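Local coordinates for protein N-acetylmuramoyl-L-alanine amidase XlyA (Bacillus subtilis, PDB 3RDR) that hydrolyses the amide link between N-acetylmuramoyl residues and L-amino acids in cell-wall glycopeptides, here represented by its zinc-binding catalytic domain, at residues T30-A35 with K139-K144. Numbering follows the deposited sequence.
Sequences TVHNTA and KECPRK. With ZN (zinc ion), chain B.
His32 and Cys141 meet at the zinc ion, which lies 2.2 Å from His32 ND1 and 2.4 Å from Cys141 SG; His133 supplies a third protein ligand, as in other amidases of this T7 lysozyme-like fold. His32 NE2 is hydrogen-bonded to His80 ND1, which places the ring from the second shell. With SG anti to the backbone N (chi1 175°), the sulfur reaches the metal and also accepts a long N-H...S hydrogen bond from Asn33 N, 3.6 Å from Cys141 SG, with an angle of 155° at the hydrogen; this second-shell grip would tend to temper the thiolate's charge. A cis peptide links Cys141 to Pro142, whose ring the Asn33 amide crosses obliquely, Asn33 CG 3.4 Å from Pro142 CB. Asn33 OD1 receives Lys144 N at 2.9 Å within the carbonyl plane, while Asn33 ND2 turns back to His32 O, meeting it from above the carbonyl plane; both amide ends are thus held. A water joins Asn33 O to Arg143 N. Ala35 CA sits 3.3 Å above the plane of the Arg143 guanidinium, offset toward its rim; Arg143 NH2 forms a salt bridge with Glu99. The loop between helices 133-137 and 149-154 therefore packs against the end of strand 28-33, itself flanked by strands 92-97 and 130-132, with Trp149 touching both Val31 and Pro142.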
loop_
_atom_site.group_PDB
_atom_site.type_symbol
_atom_site.label_atom_id
_atom_site.label_comp_id
_atom_site.label_asym_id
_atom_site.label_seq_id
_atom_site.Cartn_x
_atom_site.Cartn_y
_atom_site.Cartn_z
ATOM N N THR A 30 -3.922 -2.492 4.695
ATOM C CA THR A 30 -4.665 -2.806 3.481
ATOM C C THR A 30 -3.743 -3.023 2.278
ATOM O O THR A 30 -2.940 -2.159 1.931
ATOM C CB THR A 30 -5.671 -1.681 3.174
ATOM O OG1 THR A 30 -6.535 -1.502 4.308
ATOM C CG2 THR A 30 -6.522 -2.026 1.955
ATOM N N VAL A 31 -3.877 -4.180 1.634
ATOM C CA VAL A 31 -3.036 -4.534 0.485
ATOM C C VAL A 31 -3.700 -4.325 -0.870
ATOM O O VAL A 31 -4.857 -4.689 -1.066
ATOM C CB VAL A 31 -2.588 -6.010 0.584
ATOM C CG1 VAL A 31 -1.665 -6.364 -0.581
ATOM C CG2 VAL A 31 -1.894 -6.244 1.916
ATOM N N HIS A 32 -2.943 -3.745 -1.802
ATOM C CA HIS A 32 -3.413 -3.470 -3.159
ATOM C C HIS A 32 -2.412 -4.016 -4.185
ATOM O O HIS A 32 -1.294 -4.397 -3.842
ATOM C CB HIS A 32 -3.502 -1.957 -3.424
ATOM C CG HIS A 32 -4.317 -1.186 -2.431
ATOM N ND1 HIS A 32 -5.597 -0.752 -2.696
ATOM C CD2 HIS A 32 -4.004 -0.700 -1.206
ATOM C CE1 HIS A 32 -6.037 -0.028 -1.683
ATOM N NE2 HIS A 32 -5.089 0.020 -0.765
ATOM N N ASN A 33 -2.832 -4.022 -5.445
ATOM C CA ASN A 33 -1.996 -4.418 -6.579
ATOM C C ASN A 33 -2.272 -3.277 -7.556
ATOM O O ASN A 33 -3.428 -2.946 -7.795
ATOM C CB ASN A 33 -2.448 -5.756 -7.186
ATOM C CG ASN A 33 -1.872 -6.967 -6.451
ATOM O OD1 ASN A 33 -2.228 -8.108 -6.748
ATOM N ND2 ASN A 33 -0.978 -6.725 -5.498
ATOM N N THR A 34 -1.224 -2.672 -8.107
ATOM C CA THR A 34 -1.385 -1.536 -9.016
ATOM C C THR A 34 -2.163 -1.795 -10.309
ATOM O O THR A 34 -2.738 -0.862 -10.879
ATOM C CB THR A 34 -0.022 -0.952 -9.424
ATOM O OG1 THR A 34 0.700 -1.928 -10.184
ATOM C CG2 THR A 34 0.795 -0.569 -8.191
ATOM N N ALA A 35 -2.181 -3.047 -10.768
ATOM C CA ALA A 35 -2.857 -3.403 -12.020
ATOM C C ALA A 35 -2.225 -2.612 -13.172
ATOM O O ALA A 35 -2.883 -2.267 -14.160
ATOM C CB ALA A 35 -4.365 -3.107 -11.929
ATOM N N LYS A 139 -14.173 -4.392 -3.957
ATOM C CA LYS A 139 -13.473 -4.250 -5.228
ATOM C C LYS A 139 -12.525 -5.432 -5.409
ATOM O O LYS A 139 -11.988 -5.963 -4.437
ATOM C CB LYS A 139 -12.693 -2.934 -5.257
ATOM C CG LYS A 139 -11.982 -2.652 -6.569
ATOM C CD LYS A 139 -11.412 -1.235 -6.599
ATOM C CE LYS A 139 -12.521 -0.190 -6.587
ATOM N NZ LYS A 139 -11.988 1.204 -6.573
ATOM N N GLU A 140 -12.322 -5.845 -6.655
ATOM C CA GLU A 140 -11.448 -6.977 -6.949
ATOM C C GLU A 140 -9.970 -6.562 -6.941
ATOM O O GLU A 140 -9.307 -6.526 -7.981
ATOM C CB GLU A 140 -11.833 -7.576 -8.308
ATOM C CG GLU A 140 -12.005 -9.097 -8.316
ATOM C CD GLU A 140 -13.028 -9.582 -7.298
ATOM O OE1 GLU A 140 -14.139 -9.015 -7.246
ATOM O OE2 GLU A 140 -12.723 -10.536 -6.552
ATOM N N CYS A 141 -9.469 -6.252 -5.749
ATOM C CA CYS A 141 -8.088 -5.829 -5.537
ATOM C C CYS A 141 -7.717 -6.339 -4.152
ATOM O O CYS A 141 -8.524 -6.245 -3.229
ATOM C CB CYS A 141 -7.998 -4.296 -5.580
ATOM S SG CYS A 141 -6.362 -3.616 -5.179
ATOM N N PRO A 142 -6.492 -6.869 -3.973
ATOM C CA PRO A 142 -5.385 -7.059 -4.921
ATOM C C PRO A 142 -5.666 -8.192 -5.916
ATOM O O PRO A 142 -5.628 -9.370 -5.563
ATOM C CB PRO A 142 -4.207 -7.357 -3.999
ATOM C CG PRO A 142 -4.849 -8.154 -2.911
ATOM C CD PRO A 142 -6.144 -7.411 -2.647
ATOM N N ARG A 143 -5.927 -7.816 -7.163
ATOM C CA ARG A 143 -6.273 -8.764 -8.212
ATOM C C ARG A 143 -5.395 -10.003 -8.377
ATOM O O ARG A 143 -5.900 -11.059 -8.749
ATOM C CB ARG A 143 -6.393 -8.029 -9.556
ATOM C CG ARG A 143 -5.083 -7.503 -10.130
ATOM C CD ARG A 143 -5.312 -6.910 -11.511
ATOM N NE ARG A 143 -4.071 -6.751 -12.262
ATOM C CZ ARG A 143 -4.006 -6.349 -13.529
ATOM N NH1 ARG A 143 -5.115 -6.058 -14.195
ATOM N NH2 ARG A 143 -2.831 -6.248 -14.134
ATOM N N LYS A 144 -4.101 -9.893 -8.094
ATOM C CA LYS A 144 -3.201 -11.039 -8.247
ATOM C C LYS A 144 -2.979 -11.854 -6.977
ATOM O O LYS A 144 -2.277 -12.870 -7.000
ATOM C CB LYS A 144 -1.835 -10.582 -8.770
ATOM C CG LYS A 144 -1.872 -9.909 -10.127
ATOM C CD LYS A 144 -0.500 -9.903 -10.772
ATOM C CE LYS A 144 -0.034 -11.324 -11.068
ATOM N NZ LYS A 144 1.240 -11.343 -11.826
HETATM ZN ZN ZN B . -6.925 -1.420 -4.353
HETATM O O HOH W 1 -5.550 -5.089 -8.240
#